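Local coordinates for protein 5-cytosine DNA methyltransferase (Entamoeba histolytica, PDB 3QV2) that probably transfers a methyl group from S-adenosyl-L-methionine to carbon 5 of cytosine in tRNA or DNA, as a Dnmt2-type C5-methyltransferase, at residues 87-92 with 128-133; 162-167 with 311-316. All coordinates share one frame; numbering follows the deposited sequence.

How the contacts relate
The two contacts lie about 20 Å apart, centre to centre, and follow one another along the chain, contact 1 being complete before contact 2 opens. Both belong to the Rossmann-like C5-methyltransferase fold and its six-stranded mixed sheet. Contact 1 uses the end of strand 125-130, beside the predicted catalytic Cys-86 and near the bound S-adenosyl-L-homocysteine. Contact 2 ties the loop between strands 153-159 and 172-178, the latter a neighbour of 125-130 in the sheet, to helix 311-321, farther from that ligand. The two meet directly where Glu-129 CG packs on Ile-314 CD1 at 4.2 Å, which sets strand 125-130, near the predicted active site, against the last helix of the chain.

Contact 1 of 2, residues 87-92 with 128-133; sequences QPYNNS and IENVPL
Asn-130, the last residue of strand 125-130, meets Tyr-89 through its side-chain amide oxygen: OD1 lies 3.5 Å from Tyr-89 CD2, obliquely to the ring, and the amide and ring planes stand 81° apart. The same OD1 accepts the N-H of Val-131 at 2.9 Å from Val-131 N, with the donor tilted from the carbonyl plane and nearly perpendicular to the C=O bond, which may bias the rotation of the amide. Next along the chain, Val-131 offers CG2, the branch set between its backbone N and carbonyl carbon, to Tyr-89 CB at 4.1 Å. After Pro-132, Leu-133 leans on the backbone of the loop: its CB is 3.4 Å from Tyr-89 O, while CD1 lies 3.7 Å from Asn-90 CA. The other methyl, CD2, reaches Asn-91 OD1 at 3.5 Å, the two side chains crossing at about a right angle. Pro-88 CB covers one face of the tyrosine ring, and Asn-90 caps helix 91-94 through OD1 to Ile-93 N. The contact joins two family motifs, Pro-Cys-Gln (motif IV), ending at Gln-87, and Glu-Asn-Val (motif VI), residues 129-131. No hydrogen bond links the segments; van der Waals contacts, many of them carbon against oxygen, hold the loop to the strand end, where Asn-130 also touches the predicted catalytic Cys-86.

Contact 2 of 2, residues 162-167 with 311-316; sequences IDIGIP and CFVIAQ
Ile-166 lays its CD1 methyl over one face of the Phe-312 ring, a CH-pi contact in which the carbon is 3.7 Å from the ring centroid and only 7° off the normal. Chi1 of -58° sets CG1 anti to the carbonyl carbon, and chi2 of -60° then folds CD1 back to a place above the ring centre. CG1 follows it, 3.9 Å from Phe-312 CB. The two side chains cross at about a right angle.

Ile-164 adopts a different conformation: CG1 sits in the crowded position between the backbone N and the carbonyl carbon, and the chain is extended beyond it. Its CD1 thereby reaches the helix itself, 3.8 Å from Val-313 CA and equally close to Val-313 CG2, with Phe-312 CB also nearby. Gln-316, extended beyond CG, carries its amide out to Ile-164, and the two meet tip to tip, Ile-164 CD1 lying 3.7 Å from Gln-316 NE2 while CG2 lies against both OE1 and NE2. NE2 bonds to His-189 O and Glu-191 OE1, so the isoleucine meets the tip of an amide that is already hydrogen-bonded.

This buried contact seats the loop between strands 153-159 and 172-178 on the first turns of helix 311-321. On that helix, Phe-312 also touches Arg-29 of helix 22-29, and Val-313 packs on Tyr-174 of strand 172-178.

Contact 1 of 2, residues 87-92 with 128-133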
ATOM      1  N   GLN A  87      -4.879 -10.799  -3.937  1.00 18.81           N
ATOM      2  CA  GLN A  87      -5.963 -11.766  -3.777  1.00 16.89           C
ATOM      3  C   GLN A  87      -5.503 -13.229  -3.782  1.00 17.86           C
ATOM      4  O   GLN A  87      -5.922 -14.012  -2.932  1.00 20.42           O
ATOM      5  CB  GLN A  87      -7.050 -11.550  -4.836  1.00 15.99           C
ATOM      6  CG  GLN A  87      -7.734 -10.192  -4.778  1.00 15.64           C
ATOM      7  CD  GLN A  87      -7.084  -9.172  -5.690  1.00 18.69           C
ATOM      8  OE1 GLN A  87      -5.893  -9.256  -5.989  1.00 17.57           O
ATOM      9  NE2 GLN A  87      -7.869  -8.204  -6.147  1.00 21.05           N
ATOM     10  N   PRO A  88      -4.639 -13.604  -4.742  1.00 19.62           N
ATOM     11  CA  PRO A  88      -4.241 -15.012  -4.874  1.00 19.40           C
ATOM     12  C   PRO A  88      -3.561 -15.583  -3.630  1.00 18.34           C
ATOM     13  O   PRO A  88      -3.420 -16.802  -3.520  1.00 20.49           O
ATOM     14  CB  PRO A  88      -3.237 -14.982  -6.032  1.00 15.34           C
ATOM     15  CG  PRO A  88      -3.577 -13.756  -6.802  1.00 15.63           C
ATOM     16  CD  PRO A  88      -4.022 -12.760  -5.780  1.00 16.75           C
ATOM     17  N   TYR A  89      -3.152 -14.722  -2.704  1.00 14.45           N
ATOM     18  CA  TYR A  89      -2.276 -15.154  -1.620  1.00 19.06           C
ATOM     19  C   TYR A  89      -2.952 -15.263  -0.257  1.00 22.18           C
ATOM     20  O   TYR A  89      -2.639 -14.516   0.669  1.00 23.52           O
ATOM     21  CB  TYR A  89      -1.037 -14.258  -1.567  1.00 16.72           C
ATOM     22  CG  TYR A  89      -0.470 -14.020  -2.943  1.00 14.37           C
ATOM     23  CD1 TYR A  89       0.127 -15.053  -3.652  1.00 11.65           C
ATOM     24  CD2 TYR A  89      -0.563 -12.776  -3.551  1.00 14.41           C
ATOM     25  CE1 TYR A  89       0.631 -14.850  -4.919  1.00 11.87           C
ATOM     26  CE2 TYR A  89      -0.059 -12.564  -4.818  1.00 12.34           C
ATOM     27  CZ  TYR A  89       0.536 -13.605  -5.497  1.00 11.83           C
ATOM     28  OH  TYR A  89       1.040 -13.404  -6.760  1.00 17.92           O
ATOM     29  N   ASN A  90      -3.883 -16.206  -0.152  1.00 27.29           N
ATOM     30  CA  ASN A  90      -4.449 -16.601   1.129  1.00 33.06           C
ATOM     31  C   ASN A  90      -4.198 -18.088   1.347  1.00 36.47           C
ATOM     32  O   ASN A  90      -3.828 -18.801   0.413  1.00 34.85           O
ATOM     33  CB  ASN A  90      -5.946 -16.297   1.184  1.00 33.00           C
ATOM     34  CG  ASN A  90      -6.708 -16.917   0.033  1.00 36.20           C
ATOM     35  OD1 ASN A  90      -6.909 -18.131  -0.010  1.00 35.90           O
ATOM     36  ND2 ASN A  90      -7.138 -16.086  -0.907  1.00 38.80           N
ATOM     37  N   ASN A  91      -4.396 -18.558   2.575  1.00 37.58           N
ATOM     38  CA  ASN A  91      -4.149 -19.960   2.904  1.00 37.83           C
ATOM     39  C   ASN A  91      -5.044 -20.929   2.134  1.00 36.25           C
ATOM     40  O   ASN A  91      -4.628 -22.039   1.806  1.00 36.31           O
ATOM     41  CB  ASN A  91      -4.277 -20.193   4.412  1.00 41.47           C
ATOM     42  CG  ASN A  91      -3.110 -19.619   5.192  1.00 44.64           C
ATOM     43  OD1 ASN A  91      -1.952 -19.761   4.795  1.00 45.43           O
ATOM     44  ND2 ASN A  91      -3.408 -18.961   6.306  1.00 46.09           N
ATOM     45  N   SER A  92      -6.269 -20.506   1.843  1.00 34.77           N
ATOM     46  CA  SER A  92      -7.200 -21.341   1.096  1.00 37.87           C
ATOM     47  C   SER A  92      -6.648 -21.682  -0.285  1.00 39.43           C
ATOM     48  O   SER A  92      -6.557 -22.851  -0.660  1.00 41.66           O
ATOM     49  CB  SER A  92      -8.553 -20.642   0.960  1.00 39.17           C
ATOM     50  OG  SER A  92      -9.462 -21.432   0.209  1.00 41.94           O
ATOM     51  N   ILE A 128       9.169  -4.681  -4.118  1.00 13.92           N
ATOM     52  CA  ILE A 128       7.880  -5.355  -4.168  1.00 14.26           C
ATOM     53  C   ILE A 128       7.143  -5.216  -2.844  1.00 16.86           C
ATOM     54  O   ILE A 128       7.741  -5.322  -1.775  1.00 19.07           O
ATOM     55  CB  ILE A 128       8.036  -6.851  -4.494  1.00 12.23           C
ATOM     56  CG1 ILE A 128       9.002  -7.044  -5.663  1.00 10.73           C
ATOM     57  CG2 ILE A 128       6.681  -7.473  -4.802  1.00 12.60           C
ATOM     58  CD1 ILE A 128       9.254  -8.495  -6.016  1.00 10.68           C
ATOM     59  N   GLU A 129       5.839  -4.975  -2.921  1.00 18.29           N
ATOM     60  CA  GLU A 129       5.012  -4.875  -1.726  1.00 15.34           C
ATOM     61  C   GLU A 129       3.798  -5.784  -1.864  1.00 14.94           C
ATOM     62  O   GLU A 129       3.170  -5.839  -2.921  1.00 15.56           O
ATOM     63  CB  GLU A 129       4.582  -3.424  -1.488  1.00 14.19           C
ATOM     64  CG  GLU A 129       3.862  -3.180  -0.167  1.00 16.95           C
ATOM     65  CD  GLU A 129       2.389  -3.541  -0.219  1.00 21.66           C
ATOM     66  OE1 GLU A 129       1.859  -3.729  -1.335  1.00 24.40           O
ATOM     67  OE2 GLU A 129       1.761  -3.634   0.855  1.00 26.75           O
ATOM     68  N   ASN A 130       3.474  -6.501  -0.793  1.00 18.06           N
ATOM     69  CA  ASN A 130       2.340  -7.418  -0.808  1.00 17.04           C
ATOM     70  C   ASN A 130       1.929  -7.822   0.603  1.00 12.69           C
ATOM     71  O   ASN A 130       2.422  -7.265   1.585  1.00 11.30           O
ATOM     72  CB  ASN A 130       2.670  -8.662  -1.636  1.00 15.29           C
ATOM     73  CG  ASN A 130       1.481  -9.167  -2.432  1.00 19.42           C
ATOM     74  OD1 ASN A 130       0.670  -9.950  -1.936  1.00 17.91           O
ATOM     75  ND2 ASN A 130       1.373  -8.719  -3.677  1.00 22.70           N
ATOM     76  N   VAL A 131       1.023  -8.790   0.698  1.00 14.54           N
ATOM     77  CA  VAL A 131       0.592  -9.312   1.990  1.00 14.20           C
ATOM     78  C   VAL A 131       1.569 -10.375   2.488  1.00 16.81           C
ATOM     79  O   VAL A 131       2.260 -11.006   1.688  1.00 17.67           O
ATOM     80  CB  VAL A 131      -0.831  -9.902   1.914  1.00 15.24           C
ATOM     81  CG1 VAL A 131      -1.844  -8.800   1.647  1.00 16.57           C
ATOM     82  CG2 VAL A 131      -0.906 -10.970   0.837  1.00 16.44           C
ATOM     83  N   PRO A 132       1.634 -10.567   3.815  1.00 12.33           N
ATOM     84  CA  PRO A 132       2.566 -11.506   4.448  1.00 10.88           C
ATOM     85  C   PRO A 132       2.613 -12.877   3.771  1.00 14.34           C
ATOM     86  O   PRO A 132       3.703 -13.399   3.534  1.00 17.45           O
ATOM     87  CB  PRO A 132       2.007 -11.636   5.867  1.00 12.67           C
ATOM     88  CG  PRO A 132       1.395 -10.303   6.128  1.00 10.36           C
ATOM     89  CD  PRO A 132       0.819  -9.849   4.812  1.00 12.65           C
ATOM     90  N   LEU A 133       1.452 -13.445   3.459  1.00 14.82           N
ATOM     91  CA  LEU A 133       1.388 -14.787   2.882  1.00 16.09           C
ATOM     92  C   LEU A 133       2.069 -14.897   1.519  1.00 17.82           C
ATOM     93  O   LEU A 133       2.394 -15.995   1.070  1.00 18.99           O
ATOM     94  CB  LEU A 133      -0.062 -15.272   2.790  1.00 14.41           C
ATOM     95  CG  LEU A 133      -0.687 -15.728   4.112  1.00 17.43           C
ATOM     96  CD1 LEU A 133      -2.149 -16.100   3.921  1.00 16.66           C
ATOM     97  CD2 LEU A 133       0.099 -16.895   4.683  1.00 20.61           C
TER

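Contact 2 of 2, residues 162-167 with 311-316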
ATOM      1  N   ILE A 162       3.030   0.539  12.872  1.00 21.37           N
ATOM      2  CA  ILE A 162       3.160   0.745  14.311  1.00 26.19           C
ATOM      3  C   ILE A 162       4.599   0.533  14.767  1.00 28.26           C
ATOM      4  O   ILE A 162       5.026   1.076  15.787  1.00 28.34           O
ATOM      5  CB  ILE A 162       2.236  -0.192  15.111  1.00 28.03           C
ATOM      6  CG1 ILE A 162       2.661  -1.650  14.930  1.00 28.76           C
ATOM      7  CG2 ILE A 162       0.786   0.005  14.696  1.00 28.81           C
ATOM      8  CD1 ILE A 162       1.954  -2.611  15.863  1.00 26.61           C
ATOM      9  N   ASP A 163       5.344  -0.256  14.000  1.00 26.49           N
ATOM     10  CA  ASP A 163       6.736  -0.548  14.323  1.00 25.68           C
ATOM     11  C   ASP A 163       7.608   0.703  14.250  1.00 23.57           C
ATOM     12  O   ASP A 163       8.636   0.788  14.920  1.00 25.12           O
ATOM     13  CB  ASP A 163       7.287  -1.643  13.406  1.00 26.57           C
ATOM     14  CG  ASP A 163       6.575  -2.969  13.592  1.00 29.63           C
ATOM     15  OD1 ASP A 163       6.001  -3.185  14.681  1.00 30.35           O
ATOM     16  OD2 ASP A 163       6.589  -3.793  12.654  1.00 29.61           O
ATOM     17  N   ILE A 164       7.194   1.671  13.438  1.00 20.33           N
ATOM     18  CA  ILE A 164       7.917   2.935  13.337  1.00 19.24           C
ATOM     19  C   ILE A 164       7.122   4.105  13.916  1.00 21.58           C
ATOM     20  O   ILE A 164       7.373   5.262  13.583  1.00 23.16           O
ATOM     21  CB  ILE A 164       8.326   3.257  11.884  1.00 18.29           C
ATOM     22  CG1 ILE A 164       7.097   3.299  10.975  1.00 18.92           C
ATOM     23  CG2 ILE A 164       9.341   2.244  11.377  1.00 19.24           C
ATOM     24  CD1 ILE A 164       7.411   3.670   9.542  1.00 15.15           C
ATOM     25  N   GLY A 165       6.158   3.797  14.777  1.00 21.21           N
ATOM     26  CA  GLY A 165       5.446   4.820  15.522  1.00 20.89           C
ATOM     27  C   GLY A 165       4.226   5.410  14.840  1.00 23.89           C
ATOM     28  O   GLY A 165       3.729   6.458  15.253  1.00 25.57           O
ATOM     29  N   ILE A 166       3.740   4.745  13.797  1.00 24.65           N
ATOM     30  CA  ILE A 166       2.522   5.183  13.125  1.00 25.22           C
ATOM     31  C   ILE A 166       1.322   4.418  13.673  1.00 25.68           C
ATOM     32  O   ILE A 166       1.296   3.189  13.635  1.00 29.11           O
ATOM     33  CB  ILE A 166       2.615   4.994  11.599  1.00 26.76           C
ATOM     34  CG1 ILE A 166       3.809   5.771  11.038  1.00 25.84           C
ATOM     35  CG2 ILE A 166       1.328   5.445  10.926  1.00 21.61           C
ATOM     36  CD1 ILE A 166       3.740   7.261  11.289  1.00 23.85           C
ATOM     37  N   PRO A 167       0.324   5.150  14.191  1.00 25.72           N
ATOM     38  CA  PRO A 167      -0.853   4.558  14.838  1.00 28.80           C
ATOM     39  C   PRO A 167      -1.783   3.849  13.855  1.00 27.18           C
ATOM     40  O   PRO A 167      -2.938   4.247  13.699  1.00 25.67           O
ATOM     41  CB  PRO A 167      -1.556   5.773  15.453  1.00 27.16           C
ATOM     42  CG  PRO A 167      -1.151   6.912  14.590  1.00 26.00           C
ATOM     43  CD  PRO A 167       0.266   6.621  14.179  1.00 25.14           C
ATOM     44  N   CYS A 311       2.904   4.631   3.016  1.00 20.97           N
ATOM     45  CA  CYS A 311       4.024   5.396   2.484  1.00 16.30           C
ATOM     46  C   CYS A 311       5.097   5.613   3.543  1.00 17.47           C
ATOM     47  O   CYS A 311       6.285   5.668   3.228  1.00 20.96           O
ATOM     48  CB  CYS A 311       3.545   6.739   1.932  1.00 13.18           C
ATOM     49  SG  CYS A 311       2.329   6.596   0.605  1.00 20.87           S
ATOM     50  N   PHE A 312       4.671   5.733   4.796  1.00 16.49           N
ATOM     51  CA  PHE A 312       5.603   5.873   5.910  1.00 16.28           C
ATOM     52  C   PHE A 312       6.626   4.744   5.918  1.00 12.33           C
ATOM     53  O   PHE A 312       7.832   4.986   5.902  1.00 12.87           O
ATOM     54  CB  PHE A 312       4.854   5.896   7.247  1.00 17.88           C
ATOM     55  CG  PHE A 312       4.140   7.188   7.526  1.00 21.81           C
ATOM     56  CD1 PHE A 312       4.855   8.345   7.791  1.00 20.68           C
ATOM     57  CD2 PHE A 312       2.758   7.241   7.543  1.00 23.55           C
ATOM     58  CE1 PHE A 312       4.202   9.535   8.053  1.00 23.51           C
ATOM     59  CE2 PHE A 312       2.100   8.427   7.806  1.00 23.28           C
ATOM     60  CZ  PHE A 312       2.823   9.576   8.060  1.00 24.37           C
ATOM     61  N   VAL A 313       6.133   3.509   5.944  1.00 13.07           N
ATOM     62  CA  VAL A 313       6.990   2.331   6.014  1.00 11.34           C
ATOM     63  C   VAL A 313       7.852   2.173   4.765  1.00 15.57           C
ATOM     64  O   VAL A 313       9.067   1.984   4.856  1.00 17.04           O
ATOM     65  CB  VAL A 313       6.159   1.048   6.207  1.00 12.45           C
ATOM     66  CG1 VAL A 313       7.058  -0.176   6.172  1.00 10.09           C
ATOM     67  CG2 VAL A 313       5.382   1.110   7.513  1.00 12.62           C
ATOM     68  N   ILE A 314       7.217   2.249   3.601  1.00 15.64           N
ATOM     69  CA  ILE A 314       7.916   2.048   2.338  1.00 15.42           C
ATOM     70  C   ILE A 314       9.021   3.080   2.127  1.00 16.67           C
ATOM     71  O   ILE A 314      10.058   2.776   1.538  1.00 16.17           O
ATOM     72  CB  ILE A 314       6.943   2.077   1.144  1.00 13.79           C
ATOM     73  CG1 ILE A 314       5.904   0.963   1.279  1.00  9.40           C
ATOM     74  CG2 ILE A 314       7.702   1.937  -0.164  1.00 14.00           C
ATOM     75  CD1 ILE A 314       4.938   0.885   0.118  1.00  9.11           C
ATOM     76  N   ALA A 315       8.799   4.296   2.613  1.00 15.84           N
ATOM     77  CA  ALA A 315       9.796   5.354   2.494  1.00 16.49           C
ATOM     78  C   ALA A 315      11.106   4.931   3.145  1.00 17.07           C
ATOM     79  O   ALA A 315      12.180   5.110   2.573  1.00 15.74           O
ATOM     80  CB  ALA A 315       9.286   6.643   3.115  1.00 17.56           C
ATOM     81  N   GLN A 316      11.012   4.364   4.343  1.00 13.15           N
ATOM     82  CA  GLN A 316      12.199   3.926   5.068  1.00 15.45           C
ATOM     83  C   GLN A 316      12.876   2.738   4.390  1.00 16.94           C
ATOM     84  O   GLN A 316      14.104   2.662   4.339  1.00 17.13           O
ATOM     85  CB  GLN A 316      11.856   3.578   6.519  1.00 15.28           C
ATOM     86  CG  GLN A 316      11.424   4.769   7.354  1.00 17.86           C
ATOM     87  CD  GLN A 316      11.497   4.492   8.842  1.00 19.90           C
ATOM     88  OE1 GLN A 316      12.192   3.576   9.279  1.00 21.12           O
ATOM     89  NE2 GLN A 316      10.778   5.285   9.628  1.00 17.33           N
TER